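Rhizobiales Sp. Pch2 (Marine metagenome, PDB 6PB3) is a TRIP13/Pch2-like AAA+ ATPase that probably remodels HORMA domain proteins and so regulates bacterial cGAS-like enzymes in immunity against bacteriophages. Local coordinates at residues F268-L271 with T272-I276; D224-D228 with A229-A233; D21-E24 with R25-L29; G31-T34 with H35-R38; R232-I235 with T236-Q240. One frame throughout, in Å; residues are numbered along the deposited sequence.

Contact 1: residues F268-L271 with T272-I276; sequences FSDL and TQRLI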
loop_
_atom_site.group_PDB
_atom_site.type_symbol
_atom_site.label_atom_id
_atom_site.label_comp_id
_atom_site.label_asym_id
_atom_site.label_seq_id
_atom_site.Cartn_x
_atom_site.Cartn_y
_atom_site.Cartn_z
ATOM N N PHE A 268 -0.502 -25.999 -6.187
ATOM C CA PHE A 268 -0.083 -27.356 -5.845
ATOM C C PHE A 268 -0.490 -27.693 -4.417
ATOM O O PHE A 268 -0.926 -28.813 -4.127
ATOM C CB PHE A 268 1.443 -27.503 -6.010
ATOM C CG PHE A 268 1.912 -27.727 -7.450
ATOM C CD1 PHE A 268 1.671 -28.933 -8.095
ATOM C CD2 PHE A 268 2.621 -26.744 -8.122
ATOM C CE1 PHE A 268 2.125 -29.150 -9.405
ATOM C CE2 PHE A 268 3.090 -26.953 -9.444
ATOM C CZ PHE A 268 2.827 -28.161 -10.079
ATOM N N SER A 269 -0.328 -26.732 -3.506
ATOM C CA SER A 269 -0.803 -26.886 -2.132
ATOM C C SER A 269 -2.301 -27.154 -2.070
ATOM O O SER A 269 -2.749 -28.029 -1.319
ATOM C CB SER A 269 -0.471 -25.632 -1.334
ATOM O OG SER A 269 -0.893 -25.795 -0.002
ATOM N N ASP A 270 -3.104 -26.375 -2.805
ATOM C CA ASP A 270 -4.547 -26.631 -2.830
ATOM C C ASP A 270 -4.858 -28.070 -3.243
ATOM O O ASP A 270 -5.829 -28.660 -2.758
ATOM C CB ASP A 270 -5.248 -25.646 -3.769
ATOM C CG ASP A 270 -5.161 -24.190 -3.280
ATOM O OD1 ASP A 270 -4.926 -23.965 -2.062
ATOM O OD2 ASP A 270 -5.363 -23.268 -4.110
ATOM N N LEU A 271 -4.043 -28.664 -4.118
ATOM C CA LEU A 271 -4.320 -30.051 -4.483
ATOM C C LEU A 271 -3.884 -31.014 -3.383
ATOM O O LEU A 271 -4.632 -31.923 -3.015
ATOM C CB LEU A 271 -3.637 -30.407 -5.811
ATOM C CG LEU A 271 -4.157 -29.684 -7.062
ATOM C CD1 LEU A 271 -3.243 -29.926 -8.257
ATOM C CD2 LEU A 271 -5.594 -30.121 -7.374
ATOM N N THR A 272 -2.670 -30.847 -2.859
ATOM C CA THR A 272 -2.078 -31.882 -2.017
ATOM C C THR A 272 -2.466 -31.738 -0.556
ATOM O O THR A 272 -2.607 -32.750 0.134
ATOM C CB THR A 272 -0.545 -31.879 -2.140
ATOM O OG1 THR A 272 -0.012 -30.598 -1.757
ATOM C CG2 THR A 272 -0.093 -32.188 -3.581
ATOM N N GLN A 273 -2.646 -30.509 -0.067
ATOM C CA GLN A 273 -2.950 -30.281 1.344
ATOM C C GLN A 273 -4.423 -29.997 1.624
ATOM O O GLN A 273 -4.817 -29.963 2.803
ATOM C CB GLN A 273 -2.093 -29.123 1.880
ATOM C CG GLN A 273 -0.556 -29.407 1.822
ATOM C CD GLN A 273 0.245 -28.222 2.330
ATOM O OE1 GLN A 273 0.468 -27.260 1.601
ATOM N NE2 GLN A 273 0.641 -28.265 3.590
ATOM N N ARG A 274 -5.247 -29.776 0.596
ATOM C CA ARG A 274 -6.679 -29.574 0.825
ATOM C C ARG A 274 -7.525 -30.581 0.064
ATOM O O ARG A 274 -8.229 -31.376 0.694
ATOM C CB ARG A 274 -7.097 -28.137 0.460
ATOM C CG ARG A 274 -6.323 -27.044 1.215
ATOM C CD ARG A 274 -6.562 -25.642 0.638
ATOM N NE ARG A 274 -7.960 -25.212 0.746
ATOM C CZ ARG A 274 -8.537 -24.338 -0.076
ATOM N NH1 ARG A 274 -7.837 -23.803 -1.080
ATOM N NH2 ARG A 274 -9.812 -23.997 0.098
ATOM N N LEU A 275 -7.451 -30.598 -1.270
ATOM C CA LEU A 275 -8.427 -31.363 -2.032
ATOM C C LEU A 275 -8.206 -32.860 -1.859
ATOM O O LEU A 275 -9.155 -33.610 -1.617
ATOM C CB LEU A 275 -8.376 -30.987 -3.509
ATOM C CG LEU A 275 -9.239 -31.853 -4.426
ATOM C CD1 LEU A 275 -10.736 -31.758 -4.117
ATOM C CD2 LEU A 275 -8.963 -31.493 -5.875
ATOM N N ILE A 276 -6.961 -33.321 -1.986
ATOM C CA ILE A 276 -6.695 -34.759 -1.869
ATOM C C ILE A 276 -7.111 -35.301 -0.500
ATOM O O ILE A 276 -7.892 -36.263 -0.452
ATOM C CB ILE A 276 -5.237 -35.070 -2.224
ATOM C CG1 ILE A 276 -5.030 -35.047 -3.751
ATOM C CG2 ILE A 276 -4.837 -36.449 -1.663
ATOM C CD1 ILE A 276 -3.566 -35.009 -4.151
#

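Contact 2: residues D224-D228 with A229-A233; sequences DRPND and AQRRA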
loop_
_atom_site.group_PDB
_atom_site.type_symbol
_atom_site.label_atom_id
_atom_site.label_comp_id
_atom_site.label_asym_id
_atom_site.label_seq_id
_atom_site.Cartn_x
_atom_site.Cartn_y
_atom_site.Cartn_z
ATOM N N ASP A 224 4.613 -22.332 -10.049
ATOM C CA ASP A 224 3.367 -21.606 -9.980
ATOM C C ASP A 224 2.239 -22.607 -10.140
ATOM O O ASP A 224 2.444 -23.826 -10.042
ATOM C CB ASP A 224 3.320 -20.482 -11.017
ATOM C CG ASP A 224 4.009 -20.847 -12.308
ATOM O OD1 ASP A 224 3.692 -21.917 -12.862
ATOM O OD2 ASP A 224 4.858 -20.052 -12.777
ATOM N N ARG A 225 1.043 -22.087 -10.370
ATOM C CA ARG A 225 -0.157 -22.897 -10.279
ATOM C C ARG A 225 -0.135 -23.981 -11.355
ATOM O O ARG A 225 0.174 -23.687 -12.515
ATOM C CB ARG A 225 -1.377 -21.983 -10.396
ATOM C CG ARG A 225 -1.401 -20.962 -9.243
ATOM C CD ARG A 225 -2.631 -20.054 -9.164
ATOM N NE ARG A 225 -2.460 -19.088 -8.075
ATOM C CZ ARG A 225 -3.215 -19.016 -6.979
ATOM N NH1 ARG A 225 -4.247 -19.834 -6.812
ATOM N NH2 ARG A 225 -2.948 -18.107 -6.050
ATOM N N PRO A 226 -0.402 -25.238 -11.009
ATOM C CA PRO A 226 -0.292 -26.313 -12.001
ATOM C C PRO A 226 -1.252 -26.099 -13.155
ATOM O O PRO A 226 -2.401 -25.681 -12.967
ATOM C CB PRO A 226 -0.647 -27.574 -11.197
ATOM C CG PRO A 226 -1.408 -27.082 -10.039
ATOM C CD PRO A 226 -0.785 -25.758 -9.695
ATOM N N ASN A 227 -0.759 -26.379 -14.360
ATOM C CA ASN A 227 -1.590 -26.309 -15.549
ATOM C C ASN A 227 -2.412 -27.591 -15.657
ATOM O O ASN A 227 -2.324 -28.488 -14.809
ATOM C CB ASN A 227 -0.731 -26.062 -16.790
ATOM C CG ASN A 227 0.293 -27.168 -17.034
ATOM O OD1 ASN A 227 0.061 -28.338 -16.729
ATOM N ND2 ASN A 227 1.437 -26.791 -17.578
ATOM N N ASP A 228 -3.220 -27.689 -16.715
ATOM C CA ASP A 228 -4.150 -28.809 -16.814
ATOM C C ASP A 228 -3.417 -30.145 -16.814
ATOM O O ASP A 228 -3.864 -31.098 -16.166
ATOM C CB ASP A 228 -5.025 -28.654 -18.053
ATOM C CG ASP A 228 -5.903 -27.408 -17.987
ATOM O OD1 ASP A 228 -5.402 -26.345 -17.554
ATOM O OD2 ASP A 228 -7.089 -27.488 -18.377
ATOM N N ALA A 229 -2.270 -30.230 -17.498
ATOM C CA ALA A 229 -1.520 -31.482 -17.510
ATOM C C ALA A 229 -1.006 -31.819 -16.120
ATOM O O ALA A 229 -1.103 -32.968 -15.673
ATOM C CB ALA A 229 -0.362 -31.410 -18.510
ATOM N N GLN A 230 -0.466 -30.825 -15.414
ATOM C CA GLN A 230 0.046 -31.077 -14.069
ATOM C C GLN A 230 -1.072 -31.443 -13.101
ATOM O O GLN A 230 -0.895 -32.319 -12.246
ATOM C CB GLN A 230 0.830 -29.867 -13.567
ATOM C CG GLN A 230 2.101 -29.640 -14.395
ATOM C CD GLN A 230 2.716 -28.272 -14.175
ATOM O OE1 GLN A 230 2.019 -27.257 -14.136
ATOM N NE2 GLN A 230 4.032 -28.238 -14.033
ATOM N N ARG A 231 -2.233 -30.793 -13.222
ATOM C CA ARG A 231 -3.357 -31.169 -12.374
ATOM C C ARG A 231 -3.827 -32.576 -12.705
ATOM O O ARG A 231 -4.158 -33.354 -11.805
ATOM C CB ARG A 231 -4.502 -30.157 -12.516
ATOM C CG ARG A 231 -4.104 -28.752 -12.098
ATOM C CD ARG A 231 -5.318 -27.905 -11.767
ATOM N NE ARG A 231 -6.277 -27.891 -12.864
ATOM C CZ ARG A 231 -6.089 -27.217 -13.991
ATOM N NH1 ARG A 231 -4.970 -26.514 -14.169
ATOM N NH2 ARG A 231 -7.011 -27.249 -14.942
ATOM N N ARG A 232 -3.844 -32.921 -13.991
ATOM C CA ARG A 232 -4.206 -34.274 -14.396
ATOM C C ARG A 232 -3.275 -35.311 -13.775
ATOM O O ARG A 232 -3.734 -36.350 -13.291
ATOM C CB ARG A 232 -4.188 -34.381 -15.922
ATOM C CG ARG A 232 -4.993 -35.550 -16.475
ATOM C CD ARG A 232 -4.828 -35.697 -17.985
ATOM N NE ARG A 232 -4.345 -34.464 -18.597
ATOM C CZ ARG A 232 -5.125 -33.557 -19.172
ATOM N NH1 ARG A 232 -6.432 -33.745 -19.225
ATOM N NH2 ARG A 232 -4.596 -32.469 -19.703
ATOM N N ALA A 233 -1.964 -35.044 -13.761
ATOM C CA ALA A 233 -1.021 -36.041 -13.248
ATOM C C ALA A 233 -1.201 -36.261 -11.748
ATOM O O ALA A 233 -1.195 -37.405 -11.278
ATOM C CB ALA A 233 0.427 -35.637 -13.562
#

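Contact 3: residues D21-E24 with R25-L29; sequences DARE and RLNNL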
loop_
_atom_site.group_PDB
_atom_site.type_symbol
_atom_site.label_atom_id
_atom_site.label_comp_id
_atom_site.label_asym_id
_atom_site.label_seq_id
_atom_site.Cartn_x
_atom_site.Cartn_y
_atom_site.Cartn_z
ATOM N N ASP A 21 15.219 -43.628 0.821
ATOM C CA ASP A 21 14.164 -42.753 1.324
ATOM C C ASP A 21 14.025 -41.514 0.452
ATOM O O ASP A 21 12.907 -41.055 0.192
ATOM C CB ASP A 21 14.440 -42.371 2.781
ATOM C CG ASP A 21 13.265 -41.634 3.436
ATOM O OD1 ASP A 21 12.091 -42.013 3.199
ATOM O OD2 ASP A 21 13.519 -40.676 4.201
ATOM N N ALA A 22 15.141 -40.961 -0.025
ATOM C CA ALA A 22 15.028 -39.838 -0.952
ATOM C C ALA A 22 14.303 -40.265 -2.223
ATOM O O ALA A 22 13.414 -39.556 -2.707
ATOM C CB ALA A 22 16.407 -39.265 -1.275
ATOM N N ARG A 23 14.652 -41.434 -2.766
ATOM C CA ARG A 23 13.989 -41.911 -3.974
ATOM C C ARG A 23 12.487 -42.041 -3.742
ATOM O O ARG A 23 11.680 -41.629 -4.583
ATOM C CB ARG A 23 14.593 -43.255 -4.415
ATOM C CG ARG A 23 14.316 -43.605 -5.886
ATOM C CD ARG A 23 13.425 -44.831 -6.016
ATOM N NE ARG A 23 12.996 -45.071 -7.399
ATOM C CZ ARG A 23 12.141 -46.024 -7.772
ATOM N NH1 ARG A 23 11.616 -46.846 -6.873
ATOM N NH2 ARG A 23 11.807 -46.160 -9.049
ATOM N N GLU A 24 12.097 -42.623 -2.598
ATOM C CA GLU A 24 10.681 -42.778 -2.280
ATOM C C GLU A 24 9.998 -41.419 -2.202
ATOM O O GLU A 24 8.935 -41.206 -2.796
ATOM C CB GLU A 24 10.531 -43.545 -0.963
ATOM C CG GLU A 24 9.234 -44.287 -0.809
ATOM C CD GLU A 24 9.344 -45.393 0.221
ATOM O OE1 GLU A 24 10.485 -45.739 0.597
ATOM O OE2 GLU A 24 8.296 -45.917 0.661
ATOM N N ARG A 25 10.618 -40.474 -1.490
ATOM C CA ARG A 25 10.073 -39.122 -1.405
ATOM C C ARG A 25 9.994 -38.463 -2.780
ATOM O O ARG A 25 8.977 -37.848 -3.115
ATOM C CB ARG A 25 10.904 -38.276 -0.431
ATOM C CG ARG A 25 10.910 -38.796 1.059
ATOM C CD ARG A 25 11.142 -37.629 2.056
ATOM N NE ARG A 25 12.524 -37.452 2.499
ATOM C CZ ARG A 25 13.118 -36.276 2.692
ATOM N NH1 ARG A 25 12.474 -35.142 2.454
ATOM N NH2 ARG A 25 14.375 -36.230 3.110
ATOM N N LEU A 26 11.047 -38.579 -3.595
ATOM C CA LEU A 26 10.983 -38.038 -4.953
ATOM C C LEU A 26 9.791 -38.603 -5.707
ATOM O O LEU A 26 9.046 -37.858 -6.353
ATOM C CB LEU A 26 12.269 -38.345 -5.723
ATOM C CG LEU A 26 13.388 -37.340 -5.919
ATOM C CD1 LEU A 26 14.404 -38.023 -6.803
ATOM C CD2 LEU A 26 12.911 -36.019 -6.553
ATOM N N ASN A 27 9.618 -39.932 -5.654
ATOM C CA ASN A 27 8.529 -40.595 -6.363
ATOM C C ASN A 27 7.176 -40.080 -5.895
ATOM O O ASN A 27 6.222 -40.001 -6.678
ATOM C CB ASN A 27 8.598 -42.109 -6.141
ATOM C CG ASN A 27 9.760 -42.753 -6.834
ATOM O OD1 ASN A 27 10.662 -42.074 -7.319
ATOM N ND2 ASN A 27 9.754 -44.085 -6.883
ATOM N N ASN A 28 7.064 -39.768 -4.605
ATOM C CA ASN A 28 5.791 -39.310 -4.066
ATOM C C ASN A 28 5.454 -37.887 -4.525
ATOM O O ASN A 28 4.290 -37.475 -4.432
ATOM C CB ASN A 28 5.807 -39.423 -2.531
ATOM C CG ASN A 28 5.732 -40.887 -2.024
ATOM O OD1 ASN A 28 5.575 -41.836 -2.795
ATOM N ND2 ASN A 28 5.861 -41.056 -0.716
ATOM N N LEU A 29 6.428 -37.140 -5.050
ATOM C CA LEU A 29 6.138 -35.835 -5.636
ATOM C C LEU A 29 5.501 -36.013 -7.007
ATOM O O LEU A 29 6.149 -36.499 -7.938
ATOM C CB LEU A 29 7.408 -34.999 -5.766
ATOM C CG LEU A 29 8.158 -34.693 -4.475
ATOM C CD1 LEU A 29 9.320 -33.741 -4.767
ATOM C CD2 LEU A 29 7.222 -34.074 -3.460
#

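Contact 4: residues G31-T34 with H35-R38; sequences GLDT and HKSR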
loop_
_atom_site.group_PDB
_atom_site.type_symbol
_atom_site.label_atom_id
_atom_site.label_comp_id
_atom_site.label_asym_id
_atom_site.label_seq_id
_atom_site.Cartn_x
_atom_site.Cartn_y
_atom_site.Cartn_z
ATOM N N GLY A 31 3.172 -34.357 -10.315
ATOM C CA GLY A 31 2.979 -33.123 -11.025
ATOM C C GLY A 31 4.205 -32.254 -11.125
ATOM O O GLY A 31 4.101 -31.139 -11.644
ATOM N N LEU A 32 5.361 -32.718 -10.649
ATOM C CA LEU A 32 6.606 -31.959 -10.716
ATOM C C LEU A 32 7.632 -32.582 -11.665
ATOM O O LEU A 32 8.831 -32.301 -11.540
ATOM C CB LEU A 32 7.206 -31.821 -9.315
ATOM C CG LEU A 32 6.277 -31.103 -8.332
ATOM C CD1 LEU A 32 6.811 -31.186 -6.923
ATOM C CD2 LEU A 32 6.031 -29.634 -8.755
ATOM N N ASP A 33 7.188 -33.420 -12.607
ATOM C CA ASP A 33 8.132 -34.181 -13.428
ATOM C C ASP A 33 9.079 -33.255 -14.180
ATOM O O ASP A 33 10.292 -33.493 -14.223
ATOM C CB ASP A 33 7.379 -35.088 -14.407
ATOM C CG ASP A 33 6.729 -36.289 -13.723
ATOM O OD1 ASP A 33 7.257 -36.753 -12.683
ATOM O OD2 ASP A 33 5.693 -36.779 -14.231
ATOM N N THR A 34 8.544 -32.177 -14.747
ATOM C CA THR A 34 9.376 -31.216 -15.454
ATOM C C THR A 34 10.352 -30.529 -14.504
ATOM O O THR A 34 11.528 -30.345 -14.840
ATOM C CB THR A 34 8.482 -30.193 -16.150
ATOM O OG1 THR A 34 7.844 -29.372 -15.162
ATOM C CG2 THR A 34 7.395 -30.921 -16.940
ATOM N N HIS A 35 9.885 -30.136 -13.314
ATOM C CA HIS A 35 10.780 -29.468 -12.368
ATOM C C HIS A 35 11.904 -30.396 -11.914
ATOM O O HIS A 35 13.048 -29.952 -11.733
ATOM C CB HIS A 35 9.991 -28.948 -11.162
ATOM C CG HIS A 35 8.783 -28.140 -11.529
ATOM N ND1 HIS A 35 7.658 -28.704 -12.089
ATOM C CD2 HIS A 35 8.532 -26.810 -11.438
ATOM C CE1 HIS A 35 6.758 -27.761 -12.309
ATOM N NE2 HIS A 35 7.263 -26.603 -11.923
ATOM N N LYS A 36 11.593 -31.688 -11.735
ATOM C CA LYS A 36 12.588 -32.698 -11.360
ATOM C C LYS A 36 13.660 -32.833 -12.420
ATOM O O LYS A 36 14.859 -32.828 -12.117
ATOM C CB LYS A 36 11.931 -34.076 -11.176
ATOM C CG LYS A 36 10.968 -34.262 -10.015
ATOM C CD LYS A 36 10.405 -35.711 -10.048
ATOM C CE LYS A 36 9.360 -35.958 -8.984
ATOM N NZ LYS A 36 8.627 -37.263 -9.185
ATOM N N SER A 37 13.230 -33.015 -13.671
ATOM C CA SER A 37 14.154 -33.176 -14.790
ATOM C C SER A 37 15.072 -31.967 -14.941
ATOM O O SER A 37 16.290 -32.111 -15.095
ATOM C CB SER A 37 13.357 -33.405 -16.077
ATOM O OG SER A 37 14.158 -33.209 -17.227
ATOM N N ARG A 38 14.507 -30.757 -14.914
ATOM C CA ARG A 38 15.341 -29.569 -15.080
ATOM C C ARG A 38 16.301 -29.401 -13.907
ATOM O O ARG A 38 17.497 -29.156 -14.099
ATOM C CB ARG A 38 14.476 -28.320 -15.240
ATOM C CG ARG A 38 13.639 -28.307 -16.486
ATOM C CD ARG A 38 12.781 -27.028 -16.542
ATOM N NE ARG A 38 11.808 -27.120 -17.623
ATOM C CZ ARG A 38 10.808 -26.266 -17.815
ATOM N NH1 ARG A 38 10.631 -25.236 -17.002
ATOM N NH2 ARG A 38 9.984 -26.446 -18.833
#

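Contact 5: residues R232-I235 with T236-Q240; sequences RAVI and TTTLQ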
loop_
_atom_site.group_PDB
_atom_site.type_symbol
_atom_site.label_atom_id
_atom_site.label_comp_id
_atom_site.label_asym_id
_atom_site.label_seq_id
_atom_site.Cartn_x
_atom_site.Cartn_y
_atom_site.Cartn_z
ATOM N N ARG A 232 -3.844 -32.921 -13.991
ATOM C CA ARG A 232 -4.206 -34.274 -14.396
ATOM C C ARG A 232 -3.275 -35.311 -13.775
ATOM O O ARG A 232 -3.734 -36.350 -13.291
ATOM C CB ARG A 232 -4.188 -34.381 -15.922
ATOM C CG ARG A 232 -4.993 -35.550 -16.475
ATOM C CD ARG A 232 -4.828 -35.697 -17.985
ATOM N NE ARG A 232 -4.345 -34.464 -18.597
ATOM C CZ ARG A 232 -5.125 -33.557 -19.172
ATOM N NH1 ARG A 232 -6.432 -33.745 -19.225
ATOM N NH2 ARG A 232 -4.596 -32.469 -19.703
ATOM N N ALA A 233 -1.964 -35.044 -13.761
ATOM C CA ALA A 233 -1.021 -36.041 -13.248
ATOM C C ALA A 233 -1.201 -36.261 -11.748
ATOM O O ALA A 233 -1.195 -37.405 -11.278
ATOM C CB ALA A 233 0.427 -35.637 -13.562
ATOM N N VAL A 234 -1.371 -35.184 -10.979
ATOM C CA VAL A 234 -1.599 -35.348 -9.546
ATOM C C VAL A 234 -2.872 -36.145 -9.300
ATOM O O VAL A 234 -2.907 -37.058 -8.468
ATOM C CB VAL A 234 -1.664 -33.979 -8.851
ATOM C CG1 VAL A 234 -2.085 -34.165 -7.396
ATOM C CG2 VAL A 234 -0.318 -33.256 -8.949
ATOM N N ILE A 235 -3.932 -35.826 -10.038
ATOM C CA ILE A 235 -5.231 -36.433 -9.770
ATOM C C ILE A 235 -5.243 -37.893 -10.221
ATOM O O ILE A 235 -5.661 -38.791 -9.477
ATOM C CB ILE A 235 -6.338 -35.604 -10.445
ATOM C CG1 ILE A 235 -6.433 -34.230 -9.770
ATOM C CG2 ILE A 235 -7.671 -36.337 -10.380
ATOM C CD1 ILE A 235 -7.105 -33.210 -10.612
ATOM N N THR A 236 -4.774 -38.147 -11.441
ATOM C CA THR A 236 -4.708 -39.512 -11.954
ATOM C C THR A 236 -3.836 -40.398 -11.067
ATOM O O THR A 236 -4.266 -41.472 -10.630
ATOM C CB THR A 236 -4.177 -39.497 -13.389
ATOM O OG1 THR A 236 -5.062 -38.726 -14.218
ATOM C CG2 THR A 236 -4.070 -40.917 -13.935
ATOM N N THR A 237 -2.604 -39.962 -10.788
ATOM C CA THR A 237 -1.710 -40.760 -9.951
ATOM C C THR A 237 -2.327 -41.047 -8.586
ATOM O O THR A 237 -2.256 -42.177 -8.089
ATOM C CB THR A 237 -0.370 -40.053 -9.773
ATOM O OG1 THR A 237 0.252 -39.873 -11.054
ATOM C CG2 THR A 237 0.548 -40.878 -8.885
ATOM N N THR A 238 -2.940 -40.037 -7.963
ATOM C CA THR A 238 -3.549 -40.263 -6.655
ATOM C C THR A 238 -4.751 -41.198 -6.753
ATOM O O THR A 238 -4.951 -42.055 -5.884
ATOM C CB THR A 238 -3.956 -38.931 -6.022
ATOM O OG1 THR A 238 -2.801 -38.086 -5.910
ATOM C CG2 THR A 238 -4.527 -39.158 -4.647
ATOM N N LEU A 239 -5.561 -41.058 -7.794
ATOM C CA LEU A 239 -6.806 -41.804 -7.858
ATOM C C LEU A 239 -6.661 -43.154 -8.526
ATOM O O LEU A 239 -7.671 -43.833 -8.724
ATOM C CB LEU A 239 -7.868 -40.997 -8.597
ATOM C CG LEU A 239 -8.435 -39.845 -7.785
ATOM C CD1 LEU A 239 -9.625 -39.267 -8.522
ATOM C CD2 LEU A 239 -8.816 -40.317 -6.380
ATOM N N GLN A 240 -5.443 -43.551 -8.884
ATOM C CA GLN A 240 -5.249 -44.793 -9.612
ATOM C C GLN A 240 -5.699 -45.974 -8.764
ATOM O O GLN A 240 -5.443 -46.030 -7.558
ATOM C CB GLN A 240 -3.776 -44.934 -10.015
ATOM C CG GLN A 240 -3.362 -46.304 -10.537
ATOM C CD GLN A 240 -3.036 -47.280 -9.421
ATOM O OE1 GLN A 240 -2.287 -46.960 -8.494
ATOM N NE2 GLN A 240 -3.620 -48.473 -9.494
#

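Contact 1: residues F268-L271 with T272-I276
S269 and Q273, one turn apart on helix 268-283, join side chain to side chain: the S269 hydroxyl donates to Q273 OE1 over 2.6 Å from OG. Turning OG anti to the backbone N (chi1 -178°) sends it forward to the amide oxygen, which it meets 30° out of the amide plane. Q273 NE2 reaches carbonyls of R214 and A217 on the second subunit. D270 and R274 run alongside each other; NH1 of R274 lies 3.1 Å from D270 OD1 in a salt bridge. The carboxylate oxygen sits in the guanidinium plane, whereas the nitrogen stands above the carboxylate, the planes being 80° apart. T304 also bonds D270 OD1, and T222 of the second subunit takes R274 NH2. Here the helix widens into a pi-type turn: L275 N bonds D270 O at 2.9 Å and I276 N bonds L271 O, both five residues back. On the inner side, L271 CD2 rests 3.9 Å from L275 CD2, the two leucines pointing the same way toward neighbouring helices of the AAA+ module.

Contact 2: residues D224-D228 with A229-A233
N227 and Q230 bond reciprocally at the start of helix 228-239, forming a capping box. N227 OD1 takes the Q230 amide N at 2.9 Å, nearly in line with its C=O bond (167°), while Q230 OE1 receives N227 N at 2.9 Å on an in-plane lone pair. In N227, CG between the backbone N and the carbonyl carbon (chi1 61°) carries OD1 forward to the first turn; the two amide planes are 33° apart. Backbone bonds take over at once, R231 N to N227 O and R232 N to D228 O.

Charged contacts centre on R231, whose chain bends at chi3 and folds back. NH1 donates to P226 O at 3.0 Å, the oxygen lying in the guanidinium plane, and NH2 forms a salt bridge to D228 OD1 at 3.2 Å whose hydrogen bond is weak. NH2 also bonds V253 O. R232 has its main partner in E250.

Apolar packing is supplied by P226, whose CB lies 3.6 Å from Q230 CB and 3.8 Å from R231 CG; F268 and L271 pack against the same proline.

The chemistry is consistent with a defined helix start: OD1 takes the Q230 amide and OE1 that of the N-cap residue itself, while the D228 carboxylate probably helps balance the charge of buried R231.

Contact 3: residues D21-E24 with R25-L29
D21 faces R25 one turn along helix 20-28, with carboxylate and guanidinium planes 44° apart. Their salt bridge is long, 3.8 Å from OD2 of D21 to NE of R25, and the stronger partner of R25 is E89, which pairs with NH1. The backbone link is firmer: R25 N meets D21 O at 2.9 Å. A22 contributes its carbonyl, bonded by L26 N at 2.7 Å. This is regular alpha-helical i to i+4 bonding; the docking of the short helix within the AAA+ domain comes instead from side chains, L26 packing on L90 and T93 of helix 87-93 and A22 on D96 of helix 95-102. R23 bends at chi2 (-114°), which brings one guanidinium face against the N27 amide: ND2 of N27 stands over the centre of that face, 3.2 Å from CZ of R23, with amide and guanidinium planes 73° apart. This is a face contact between donors, and the backbone bond of the pair runs from N27 N to R23 O. E24 O takes N28 N at 3.0 Å as the helix approaches its end.

Contact 4: residues G31-T34 with H35-R38
L32 and H35 are brought together by their first torsions, which in both place CG anti to the carbonyl carbon and beside the backbone N (chi1 -50° in H35). A chi2 of 71° then turns the imidazole so that one face meets the leucine. The setting is the N-terminus of helix 33-47, with L32 at the N-cap position; G31 just ahead, at a positive phi, turns the chain into it. L32 CD2 lies over the ring in a CH-pi contact, 4.1 Å from the centroid of H35 and 23° off the normal, offset toward the rim near ND1. The ring of F223 meets that of the same histidine, and T222 O accepts a weak bond from NE2, tying the helix start to strand 219-223.

Along the backbone, K36 N bonds L32 O at 2.8 Å, S37 N bonds D33 O, and R38 N bonds T34 O, each amide reaching the carbonyl four residues back. D33 and K36 point the same way, but their salt bridge is long, 3.8 Å between OD1 of D33 and NZ of K36. The lysine, extended beyond CG, gives its ammonium chiefly to carbonyl oxygens of L26 and L29, which links this helix to the preceding one. T34 runs alongside H35, whose ND1 is buried with no settled hydrogen-bond partner in the model; OG1 of T34 lies 3.2 Å from ND1 of H35.

Contact 5: residues R232-I235 with T236-Q240
T236, T237 and T238 each send a hydroxyl back to a carbonyl four residues earlier, so that R232 O, A233 O and V234 O each accept twice, from the amide N and from OG1 of the same threonine. The three share one conformation, OG1 anti to the carbonyl carbon and beside the backbone N (chi1 near -60°), which holds the hydroxyl over the preceding turn. At T236 the hydroxyl reaches R232 O at 2.9 Å from above the carbonyl plane, 38° out of it, while T236 N arrives nearly in line with C=O. For T237 and T238 the two donors come from opposite faces of the carbonyl plane; T238 OG1 is 2.8 Å from V234 O. I235 O takes L239 N at 2.8 Å, and beside it I235 CG2 packs 4.0 Å from L239 CD1, both leaning on L252 of helix 246-255. Bonding inward in this way satisfies the hydroxyls within the helix itself, which probably lowers the cost of burying T238 against I276 of helix 268-283 near the end of helix 228-239.

Contacts 2 and 5 lie on the same helix, 228-239, and share R232 and A233, yet differ in chemistry: the first is a capped start rich in amide and charged groups, the second later turns whose threonine hydroxyls are satisfied within the helix. Contact 1, the most buried, touches both and combines a salt bridge with leucine packing at a subunit boundary; contact 5 also reaches the second subunit. Contact 4 is likewise a helix start, but a histidine face and a leucine replace the capping box; it meets contact 2 through Q230 and H35. Contact 3 is the most exposed, its ion pair long, and lies about 7 Å from contact 1 at the nearest atoms.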